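Probable porin (Pseudomonas aeruginosa, PDB 4FSP) probably acts as an outer-membrane porin of the OprD family, a beta-barrel through which small solutes would cross the outer membrane. Local coordinates at residues S60-G65 with T111-L116; L322-D327 with L336-R341; D364-L369 with G378-N383. One frame throughout, in Å; residues are numbered along the deposited sequence.

Contact 1 of 3, residues S60-G65 with T111-L116; sequences SGYTEG and TAKLRL. With C8E ((hydroxyethyloxy)tri(ethyloxy)octane), chain E.
Tyr62 lays its ring across two side chains of strand 105-116, Lys113 and Arg115, and crosses each at roughly a right angle. Arg115 meets it over one face: CG sits 4.2 Å above the ring plane, offset toward the rim, while CB approaches Tyr62 CE1 at 3.5 Å. With CG anti to the backbone N (chi1 -169°) and a bend at chi2, the Arg115 chain continues past the ring, leaving its guanidinium plane 68° from the ring plane. Lys113 takes the phenol end, its CD 3.3 Å from Tyr62 OH. Both lie on the side of the strand away from Ala112, Leu114 and Leu116, probably the inner side of the OprD-family barrel. The 60-65 segment lies in the loop between strands 47-59 and 67-80, and Phe12, left from the expression tag, meets the Tyr62 ring edge-to-face. Beyond the ring Lys113 runs extended, and its NZ donates to Ser60 O at 2.8 Å, tilted 26° from the carbonyl plane; the same NZ forms a salt bridge with Asp72. Ser60 OG, 3.6 Å from Lys113 CE, donates to Gly61 O at 2.6 Å. Farther along the loop, Thr63 CG2 rests 3.8 Å from C16 of a detergent molecule.

Contact 2 of 3, residues L322-D327 with L336-R341; sequences LRYDCD and LSLMTR. With C8E ((hydroxyethyloxy)tri(ethyloxy)octane), chain C; C8E ((hydroxyethyloxy)tri(ethyloxy)octane), chain F.
Tyr324 and Thr340 form one of two hydrogen-bonded pairs in an antiparallel beta hairpin of the porin barrel, strands 318-327 and 336-346; Cys326 and Leu338 form the other. In both, each backbone N-H is taken by the partner's carbonyl, with Tyr324 N to Thr340 O the shortest bond at 2.8 Å. On the face carrying Arg323, Asp325 and Met339, Arg323 grips Asp325 side-on with two nitrogens: NE reaches OD1 at 2.7 Å on its syn lone pair, nearly straight at 173°, and NH2 reaches OD2. Asp325 OD2 also accepts from a water, which gives its other hydrogen to Leu338 O at 3.2 Å. Met339 runs alongside Asp325 and crosses Arg323 at about a right angle, its CG 3.3 Å above one face of the Arg323 guanidinium, toward the rim, and its CE over a face of the Arg341 guanidinium. The two arginines run side by side with their planes 84° apart; a water accepting from NH1 of both would ease the repulsion between these like charges, and Asp362 supplies Arg341 with a salt bridge. On the other face, that of Tyr324 and Leu338, detergent chains lie against the barrel exterior. One passes over the Tyr324 ring, whose OH is hydrogen-bonded to Gln278, while Leu338 CD2 touches the ring edge, 3.9 Å from Tyr324 CE2.

Contact 3 of 3, residues D364-L369 with G378-N383; sequences DLRYVL and GLVWRN
Asp364 is held by Arg366 on its own strand and reaches Arg382 across the hairpin through a water. In the salt bridge, Arg366 NE meets Asp364 OD1 at 3.0 Å and NH2 meets OD2, both on syn lone pairs, with the carboxylate oxygens tilted 17° and 18° from the guanidinium plane. The water donates to Asp364 OD2 at 3.0 Å and accepts from Arg382 NE at 2.6 Å; the direct separation of OD2 and NE, 4.2 Å, is too long for a salt bridge. Tyr400 takes a hydrogen bond from Arg382 NH1. Backbone bonds join Leu365 with Trp381 and Tyr367 with Leu379, in both directions for each pair, within the antiparallel hairpin of strands 358-368 and 378-388. Val380 lies alongside Arg366, its CG1 3.8 Å above the centre of the guanidinium, a methyl laid on a flat cation. Leu365, Tyr367, Leu379 and Trp381 form the opposite, largely apolar, partly aromatic face, probably the outer one; Trp381 NE1 bonds to Asn397. This contrast is consistent with a wall that is mostly apolar toward the membrane and carries charged groups on its inner side, where Asp364 would help to balance the positive charge of both arginines.

Overall arrangement
Contacts 2 and 3 are successive hairpins of the barrel wall, their centres 12 Å apart. Strands 336-346 and 358-368 join them directly: Met339 O lies 2.8 Å from Asp364 N and Ser337 N lies 3.0 Å from Arg366 O, both probable hydrogen bonds. Asp364 packs on Met339 and Arg366 on Ser337, so the two polar faces adjoin. Contact 1 belongs to another part of the barrel: its centre is about 40 Å from that of contact 2, which lies on the opposite side of the chain's centre, and about 37 Å from that of contact 3. It joins a loop to a strand rather than two neighbouring strands. Detergent lies near all three contacts.

Contact 1 of 3, residues S60-G65 with T111-L116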
loop_
_atom_site.group_PDB
_atom_site.type_symbol
_atom_site.label_atom_id
_atom_site.label_comp_id
_atom_site.label_asym_id
_atom_site.label_seq_id
_atom_site.Cartn_x
_atom_site.Cartn_y
_atom_site.Cartn_z
ATOM N N SER A 60 17.746 -12.645 8.397
ATOM C CA SER A 60 19.065 -13.273 8.412
ATOM C C SER A 60 19.923 -12.623 7.340
ATOM O O SER A 60 19.411 -11.908 6.482
ATOM C CB SER A 60 18.962 -14.759 8.096
ATOM O OG SER A 60 18.825 -14.947 6.682
ATOM N N GLY A 61 21.227 -12.871 7.397
ATOM C CA GLY A 61 22.096 -12.620 6.258
ATOM C C GLY A 61 22.013 -13.805 5.298
ATOM O O GLY A 61 21.026 -14.542 5.300
ATOM N N TYR A 62 23.056 -14.016 4.498
ATOM C CA TYR A 62 23.051 -15.086 3.497
ATOM C C TYR A 62 24.189 -16.053 3.711
ATOM O O TYR A 62 25.301 -15.636 4.056
ATOM C CB TYR A 62 23.145 -14.495 2.074
ATOM C CG TYR A 62 21.863 -13.823 1.654
ATOM C CD1 TYR A 62 20.835 -14.560 1.091
ATOM C CD2 TYR A 62 21.664 -12.460 1.858
ATOM C CE1 TYR A 62 19.639 -13.958 0.717
ATOM C CE2 TYR A 62 20.459 -11.841 1.479
ATOM C CZ TYR A 62 19.455 -12.606 0.917
ATOM O OH TYR A 62 18.265 -12.035 0.541
ATOM N N THR A 63 23.917 -17.340 3.489
ATOM C CA THR A 63 24.957 -18.360 3.527
ATOM C C THR A 63 25.969 -18.094 2.421
ATOM O O THR A 63 25.670 -17.393 1.447
ATOM C CB THR A 63 24.374 -19.782 3.333
ATOM O OG1 THR A 63 23.585 -19.820 2.134
ATOM C CG2 THR A 63 23.518 -20.174 4.536
ATOM N N GLU A 64 27.153 -18.674 2.565
ATOM C CA GLU A 64 28.245 -18.478 1.614
ATOM C C GLU A 64 28.017 -19.192 0.281
ATOM O O GLU A 64 27.367 -20.241 0.227
ATOM C CB GLU A 64 29.531 -19.013 2.237
ATOM C CG GLU A 64 30.803 -18.729 1.464
ATOM C CD GLU A 64 32.023 -19.124 2.273
ATOM O OE1 GLU A 64 31.854 -19.913 3.232
ATOM O OE2 GLU A 64 33.142 -18.658 1.965
ATOM N N GLY A 65 28.581 -18.650 -0.792
ATOM C CA GLY A 65 28.461 -19.279 -2.102
ATOM C C GLY A 65 27.791 -18.330 -3.079
ATOM O O GLY A 65 27.225 -17.302 -2.676
ATOM N N THR A 111 9.951 -16.798 5.787
ATOM C CA THR A 111 10.219 -16.579 4.379
ATOM C C THR A 111 11.626 -17.064 4.057
ATOM O O THR A 111 12.603 -16.562 4.621
ATOM C CB THR A 111 10.091 -15.076 4.016
ATOM O OG1 THR A 111 8.814 -14.583 4.447
ATOM C CG2 THR A 111 10.244 -14.857 2.501
ATOM N N ALA A 112 11.731 -18.059 3.181
ATOM C CA ALA A 112 13.027 -18.435 2.644
ATOM C C ALA A 112 13.419 -17.413 1.570
ATOM O O ALA A 112 12.572 -16.927 0.789
ATOM C CB ALA A 112 12.987 -19.838 2.054
ATOM N N LYS A 113 14.697 -17.056 1.545
ATOM C CA LYS A 113 15.177 -16.169 0.502
ATOM C C LYS A 113 16.424 -16.734 -0.176
ATOM O O LYS A 113 17.358 -17.191 0.486
ATOM C CB LYS A 113 15.376 -14.738 1.020
ATOM C CG LYS A 113 16.363 -14.589 2.166
ATOM C CD LYS A 113 16.256 -13.211 2.848
ATOM C CE LYS A 113 17.287 -13.096 3.970
ATOM N NZ LYS A 113 17.205 -11.808 4.742
ATOM N N LEU A 114 16.396 -16.740 -1.509
ATOM C CA LEU A 114 17.533 -17.161 -2.310
ATOM C C LEU A 114 18.045 -15.990 -3.138
ATOM O O LEU A 114 17.278 -15.201 -3.702
ATOM C CB LEU A 114 17.179 -18.316 -3.237
ATOM C CG LEU A 114 16.778 -19.682 -2.668
ATOM C CD1 LEU A 114 16.328 -20.569 -3.817
ATOM C CD2 LEU A 114 17.930 -20.338 -1.953
ATOM N N ARG A 115 19.361 -15.918 -3.230
ATOM C CA ARG A 115 20.027 -14.785 -3.811
ATOM C C ARG A 115 21.102 -15.310 -4.774
ATOM O O ARG A 115 21.936 -16.149 -4.409
ATOM C CB ARG A 115 20.609 -13.976 -2.660
ATOM C CG ARG A 115 21.125 -12.650 -3.007
ATOM C CD ARG A 115 20.236 -11.471 -2.625
ATOM N NE ARG A 115 20.782 -10.361 -3.413
ATOM C CZ ARG A 115 21.640 -9.451 -2.966
ATOM N NH1 ARG A 115 21.987 -9.439 -1.683
ATOM N NH2 ARG A 115 22.114 -8.524 -3.799
ATOM N N LEU A 116 21.049 -14.836 -6.018
ATOM C CA LEU A 116 21.973 -15.256 -7.073
ATOM C C LEU A 116 22.136 -14.091 -8.045
ATOM O O LEU A 116 21.133 -13.504 -8.487
ATOM C CB LEU A 116 21.419 -16.471 -7.824
ATOM C CG LEU A 116 22.201 -16.893 -9.068
ATOM C CD1 LEU A 116 23.610 -17.284 -8.669
ATOM C CD2 LEU A 116 21.508 -18.046 -9.789
HETATM C C14 C8E E . 20.680 -23.301 4.390
HETATM O O15 C8E E . 21.522 -24.208 3.713
HETATM C C16 C8E E . 22.894 -23.892 3.844
HETATM C C17 C8E E . 23.635 -24.058 2.521
HETATM O O18 C8E E . 24.972 -23.619 2.664
HETATM C C19 C8E E . 25.785 -24.551 3.341
HETATM C C20 C8E E . 27.246 -24.206 3.112
HETATM O O21 C8E E . 27.317 -23.114 2.215
#

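Contact 2 of 3, residues L322-D327 with L336-R341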
loop_
_atom_site.group_PDB
_atom_site.type_symbol
_atom_site.label_atom_id
_atom_site.label_comp_id
_atom_site.label_asym_id
_atom_site.label_seq_id
_atom_site.Cartn_x
_atom_site.Cartn_y
_atom_site.Cartn_z
ATOM N N LEU A 322 -7.133 17.923 -3.461
ATOM C CA LEU A 322 -6.145 18.927 -3.066
ATOM C C LEU A 322 -5.512 18.445 -1.783
ATOM O O LEU A 322 -6.198 17.941 -0.896
ATOM C CB LEU A 322 -6.797 20.279 -2.782
ATOM C CG LEU A 322 -7.003 21.303 -3.894
ATOM C CD1 LEU A 322 -6.651 20.736 -5.248
ATOM C CD2 LEU A 322 -8.444 21.809 -3.867
ATOM N N ARG A 323 -4.208 18.619 -1.662
ATOM C CA ARG A 323 -3.519 18.120 -0.488
ATOM C C ARG A 323 -2.404 19.076 -0.074
ATOM O O ARG A 323 -1.691 19.616 -0.916
ATOM C CB ARG A 323 -2.957 16.726 -0.780
ATOM C CG ARG A 323 -1.940 16.263 0.236
ATOM C CD ARG A 323 -1.494 14.822 0.020
ATOM N NE ARG A 323 -0.408 14.505 0.940
ATOM C CZ ARG A 323 -0.137 13.289 1.409
ATOM N NH1 ARG A 323 -0.872 12.248 1.037
ATOM N NH2 ARG A 323 0.874 13.119 2.249
ATOM N N TYR A 324 -2.262 19.287 1.228
ATOM C CA TYR A 324 -1.178 20.096 1.740
ATOM C C TYR A 324 -0.421 19.341 2.822
ATOM O O TYR A 324 -1.035 18.816 3.755
ATOM C CB TYR A 324 -1.731 21.392 2.323
ATOM C CG TYR A 324 -0.703 22.191 3.083
ATOM C CD1 TYR A 324 0.185 23.023 2.418
ATOM C CD2 TYR A 324 -0.627 22.128 4.462
ATOM C CE1 TYR A 324 1.127 23.767 3.100
ATOM C CE2 TYR A 324 0.318 22.875 5.159
ATOM C CZ TYR A 324 1.189 23.695 4.467
ATOM O OH TYR A 324 2.138 24.442 5.135
ATOM N N ASP A 325 0.906 19.290 2.702
ATOM C CA ASP A 325 1.757 18.733 3.756
ATOM C C ASP A 325 2.673 19.804 4.311
ATOM O O ASP A 325 3.102 20.702 3.580
ATOM C CB ASP A 325 2.632 17.599 3.224
ATOM C CG ASP A 325 1.827 16.410 2.767
ATOM O OD1 ASP A 325 1.290 16.440 1.630
ATOM O OD2 ASP A 325 1.735 15.440 3.545
ATOM N N CYS A 326 2.978 19.699 5.601
ATOM C CA CYS A 326 3.954 20.577 6.235
ATOM C C CYS A 326 4.826 19.832 7.237
ATOM O O CYS A 326 4.316 19.140 8.120
ATOM C CB CYS A 326 3.267 21.754 6.928
ATOM S SG CYS A 326 4.430 22.915 7.681
ATOM N N ASP A 327 6.142 19.968 7.077
ATOM C CA ASP A 327 7.116 19.456 8.035
ATOM C C ASP A 327 7.581 20.644 8.860
ATOM O O ASP A 327 8.066 21.635 8.311
ATOM C CB ASP A 327 8.311 18.844 7.298
ATOM C CG ASP A 327 9.262 18.089 8.228
ATOM O OD1 ASP A 327 9.195 18.280 9.456
ATOM O OD2 ASP A 327 10.087 17.297 7.724
ATOM N N LEU A 336 7.569 16.986 14.157
ATOM C CA LEU A 336 6.183 17.401 13.982
ATOM C C LEU A 336 5.863 17.583 12.508
ATOM O O LEU A 336 6.517 18.354 11.804
ATOM C CB LEU A 336 5.887 18.704 14.735
ATOM C CG LEU A 336 4.411 19.134 14.744
ATOM C CD1 LEU A 336 3.571 18.097 15.472
ATOM C CD2 LEU A 336 4.193 20.533 15.353
ATOM N N SER A 337 4.847 16.872 12.043
ATOM C CA SER A 337 4.411 17.002 10.663
ATOM C C SER A 337 2.904 17.065 10.654
ATOM O O SER A 337 2.254 16.605 11.595
ATOM C CB SER A 337 4.857 15.798 9.846
ATOM O OG SER A 337 4.358 14.601 10.431
ATOM N N LEU A 338 2.354 17.608 9.576
ATOM C CA LEU A 338 0.919 17.736 9.431
ATOM C C LEU A 338 0.535 17.505 7.968
ATOM O O LEU A 338 1.291 17.868 7.065
ATOM C CB LEU A 338 0.495 19.115 9.932
ATOM C CG LEU A 338 -0.769 19.839 9.481
ATOM C CD1 LEU A 338 -1.208 20.799 10.588
ATOM C CD2 LEU A 338 -0.499 20.617 8.200
ATOM N N MET A 339 -0.619 16.882 7.737
ATOM C CA MET A 339 -1.141 16.731 6.378
ATOM C C MET A 339 -2.648 16.933 6.384
ATOM O O MET A 339 -3.327 16.528 7.328
ATOM C CB MET A 339 -0.788 15.349 5.801
ATOM C CG MET A 339 -1.278 15.101 4.362
ATOM S SD MET A 339 -3.021 14.607 4.207
ATOM C CE MET A 339 -2.884 12.843 4.531
ATOM N N THR A 340 -3.163 17.565 5.333
ATOM C CA THR A 340 -4.601 17.676 5.128
ATOM C C THR A 340 -4.902 17.479 3.659
ATOM O O THR A 340 -4.144 17.931 2.805
ATOM C CB THR A 340 -5.129 19.070 5.460
ATOM O OG1 THR A 340 -4.358 19.633 6.525
ATOM C CG2 THR A 340 -6.595 18.980 5.859
ATOM N N ARG A 341 -6.020 16.831 3.357
ATOM C CA ARG A 341 -6.403 16.634 1.967
ATOM C C ARG A 341 -7.914 16.600 1.831
ATOM O O ARG A 341 -8.644 16.215 2.756
ATOM C CB ARG A 341 -5.772 15.351 1.396
ATOM C CG ARG A 341 -6.060 14.095 2.229
ATOM C CD ARG A 341 -5.335 12.860 1.664
ATOM N NE ARG A 341 -5.543 11.680 2.508
ATOM C CZ ARG A 341 -4.882 10.537 2.373
ATOM N NH1 ARG A 341 -3.974 10.406 1.415
ATOM N NH2 ARG A 341 -5.129 9.526 3.193
HETATM C C1 C8E C . -4.505 24.250 4.983
HETATM C C2 C8E C . -3.711 25.069 3.968
HETATM C C3 C8E C . -2.472 25.683 4.613
HETATM C C4 C8E C . -1.586 26.399 3.596
HETATM C C5 C8E C . -0.413 27.127 4.258
HETATM C C6 C8E C . 0.576 27.569 3.188
HETATM C C7 C8E C . 1.671 28.518 3.669
HETATM C C8 C8E C . 2.520 28.884 2.452
HETATM O O9 C8E C . 3.277 30.065 2.614
HETATM C C10 C8E C . 4.656 29.794 2.722
HETATM C C11 C8E C . 5.350 30.023 1.381
HETATM O O12 C8E C . 6.535 29.252 1.337
HETATM C C7 C8E F . -1.844 22.205 14.185
HETATM C C8 C8E F . -0.526 22.673 13.576
HETATM O O9 C8E F . 0.099 23.677 14.359
HETATM C C10 C8E F . 1.395 23.312 14.793
HETATM C C11 C8E F . 2.396 24.393 14.387
HETATM O O12 C8E F . 2.953 25.087 15.488
HETATM C C13 C8E F . 4.334 25.360 15.329
HETATM C C14 C8E F . 4.979 25.776 16.652
HETATM O O15 C8E F . 5.463 27.104 16.558
HETATM C C16 C8E F . 6.190 27.582 17.679
HETATM C C17 C8E F . 7.119 26.522 18.262
HETATM O O18 C8E F . 8.398 26.664 17.684
HETATM C C19 C8E F . 9.165 27.655 18.328
HETATM C C20 C8E F . 10.536 27.084 18.671
HETATM O O HOH W 1 -3.097 11.809 -0.835
HETATM O O HOH W 2 3.133 15.554 5.853
#

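Contact 3 of 3, residues D364-L369 with G378-N383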
loop_
_atom_site.group_PDB
_atom_site.type_symbol
_atom_site.label_atom_id
_atom_site.label_comp_id
_atom_site.label_asym_id
_atom_site.label_seq_id
_atom_site.Cartn_x
_atom_site.Cartn_y
_atom_site.Cartn_z
ATOM N N ASP A 364 -4.216 14.814 9.289
ATOM C CA ASP A 364 -3.245 13.888 9.835
ATOM C C ASP A 364 -2.268 14.737 10.640
ATOM O O ASP A 364 -1.755 15.744 10.146
ATOM C CB ASP A 364 -2.603 13.149 8.650
ATOM C CG ASP A 364 -1.389 12.334 9.020
ATOM O OD1 ASP A 364 -0.414 12.892 9.573
ATOM O OD2 ASP A 364 -1.390 11.125 8.701
ATOM N N LEU A 365 -2.053 14.364 11.898
ATOM C CA LEU A 365 -1.070 15.045 12.724
ATOM C C LEU A 365 -0.140 14.017 13.348
ATOM O O LEU A 365 -0.583 12.980 13.883
ATOM C CB LEU A 365 -1.745 15.911 13.801
ATOM C CG LEU A 365 -0.819 16.774 14.668
ATOM C CD1 LEU A 365 -0.024 17.729 13.786
ATOM C CD2 LEU A 365 -1.601 17.554 15.737
ATOM N N ARG A 366 1.156 14.292 13.266
ATOM C CA ARG A 366 2.147 13.336 13.731
ATOM C C ARG A 366 3.204 14.032 14.554
ATOM O O ARG A 366 3.615 15.150 14.227
ATOM C CB ARG A 366 2.827 12.669 12.537
ATOM C CG ARG A 366 1.898 11.831 11.699
ATOM C CD ARG A 366 2.549 11.397 10.398
ATOM N NE ARG A 366 1.609 10.642 9.576
ATOM C CZ ARG A 366 1.661 9.326 9.404
ATOM N NH1 ARG A 366 2.626 8.619 9.979
ATOM N NH2 ARG A 366 0.762 8.720 8.642
ATOM N N TYR A 367 3.648 13.366 15.614
ATOM C CA TYR A 367 4.815 13.821 16.345
ATOM C C TYR A 367 5.664 12.653 16.814
ATOM O O TYR A 367 5.137 11.638 17.282
ATOM C CB TYR A 367 4.452 14.715 17.535
ATOM C CG TYR A 367 5.678 15.366 18.131
ATOM C CD1 TYR A 367 6.312 16.409 17.476
ATOM C CD2 TYR A 367 6.219 14.917 19.324
ATOM C CE1 TYR A 367 7.439 16.998 17.994
ATOM C CE2 TYR A 367 7.350 15.508 19.860
ATOM C CZ TYR A 367 7.958 16.547 19.189
ATOM O OH TYR A 367 9.085 17.145 19.712
ATOM N N VAL A 368 6.979 12.812 16.675
ATOM C CA VAL A 368 7.951 11.838 17.147
ATOM C C VAL A 368 8.898 12.500 18.141
ATOM O O VAL A 368 9.580 13.467 17.794
ATOM C CB VAL A 368 8.812 11.319 15.997
ATOM C CG1 VAL A 368 9.734 10.213 16.494
ATOM C CG2 VAL A 368 7.940 10.828 14.855
ATOM N N LEU A 369 8.954 11.985 19.366
ATOM C CA LEU A 369 9.859 12.534 20.373
ATOM C C LEU A 369 11.295 12.524 19.856
ATOM O O LEU A 369 11.737 11.542 19.259
ATOM C CB LEU A 369 9.751 11.754 21.680
ATOM C CG LEU A 369 8.330 11.590 22.228
ATOM C CD1 LEU A 369 8.363 10.972 23.617
ATOM C CD2 LEU A 369 7.578 12.916 22.255
ATOM N N GLY A 378 6.305 7.553 18.717
ATOM C CA GLY A 378 5.559 8.202 17.659
ATOM C C GLY A 378 4.086 8.283 18.003
ATOM O O GLY A 378 3.469 7.282 18.395
ATOM N N LEU A 379 3.531 9.484 17.883
ATOM C CA LEU A 379 2.095 9.675 18.002
ATOM C C LEU A 379 1.545 10.080 16.640
ATOM O O LEU A 379 2.045 11.015 15.997
ATOM C CB LEU A 379 1.744 10.741 19.047
ATOM C CG LEU A 379 2.142 10.495 20.506
ATOM C CD1 LEU A 379 3.476 11.165 20.841
ATOM C CD2 LEU A 379 1.043 10.956 21.470
ATOM N N VAL A 380 0.526 9.364 16.189
ATOM C CA VAL A 380 -0.109 9.695 14.929
ATOM C C VAL A 380 -1.607 9.777 15.157
ATOM O O VAL A 380 -2.192 8.901 15.804
ATOM C CB VAL A 380 0.200 8.646 13.827
ATOM C CG1 VAL A 380 -0.484 9.042 12.527
ATOM C CG2 VAL A 380 1.704 8.526 13.595
ATOM N N TRP A 381 -2.214 10.839 14.631
ATOM C CA TRP A 381 -3.653 11.023 14.712
ATOM C C TRP A 381 -4.186 11.228 13.308
ATOM O O TRP A 381 -3.814 12.197 12.637
ATOM C CB TRP A 381 -3.987 12.252 15.566
ATOM C CG TRP A 381 -5.458 12.544 15.666
ATOM C CD1 TRP A 381 -6.480 11.658 15.489
ATOM C CD2 TRP A 381 -6.071 13.812 15.966
ATOM N NE1 TRP A 381 -7.689 12.295 15.658
ATOM C CE2 TRP A 381 -7.466 13.614 15.956
ATOM C CE3 TRP A 381 -5.574 15.093 16.238
ATOM C CZ2 TRP A 381 -8.371 14.651 16.204
ATOM C CZ3 TRP A 381 -6.473 16.121 16.487
ATOM C CH2 TRP A 381 -7.855 15.894 16.468
ATOM N N ARG A 382 -5.051 10.317 12.861
ATOM C CA ARG A 382 -5.682 10.442 11.545
ATOM C C ARG A 382 -7.193 10.587 11.691
ATOM O O ARG A 382 -7.883 9.689 12.201
ATOM C CB ARG A 382 -5.324 9.248 10.648
ATOM C CG ARG A 382 -3.824 8.979 10.588
ATOM C CD ARG A 382 -3.508 7.720 9.788
ATOM N NE ARG A 382 -3.959 7.844 8.404
ATOM C CZ ARG A 382 -4.556 6.871 7.722
ATOM N NH1 ARG A 382 -4.763 5.684 8.298
ATOM N NH2 ARG A 382 -4.937 7.085 6.466
ATOM N N ASN A 383 -7.700 11.733 11.254
ATOM C CA ASN A 383 -9.116 12.029 11.365
ATOM C C ASN A 383 -9.757 12.168 9.993
ATOM O O ASN A 383 -9.149 12.711 9.078
ATOM C CB ASN A 383 -9.313 13.306 12.172
ATOM C CG ASN A 383 -10.718 13.837 12.076
ATOM O OD1 ASN A 383 -11.037 14.616 11.175
ATOM N ND2 ASN A 383 -11.569 13.429 13.009
HETATM O O HOH W 3 -2.860 9.406 6.693
#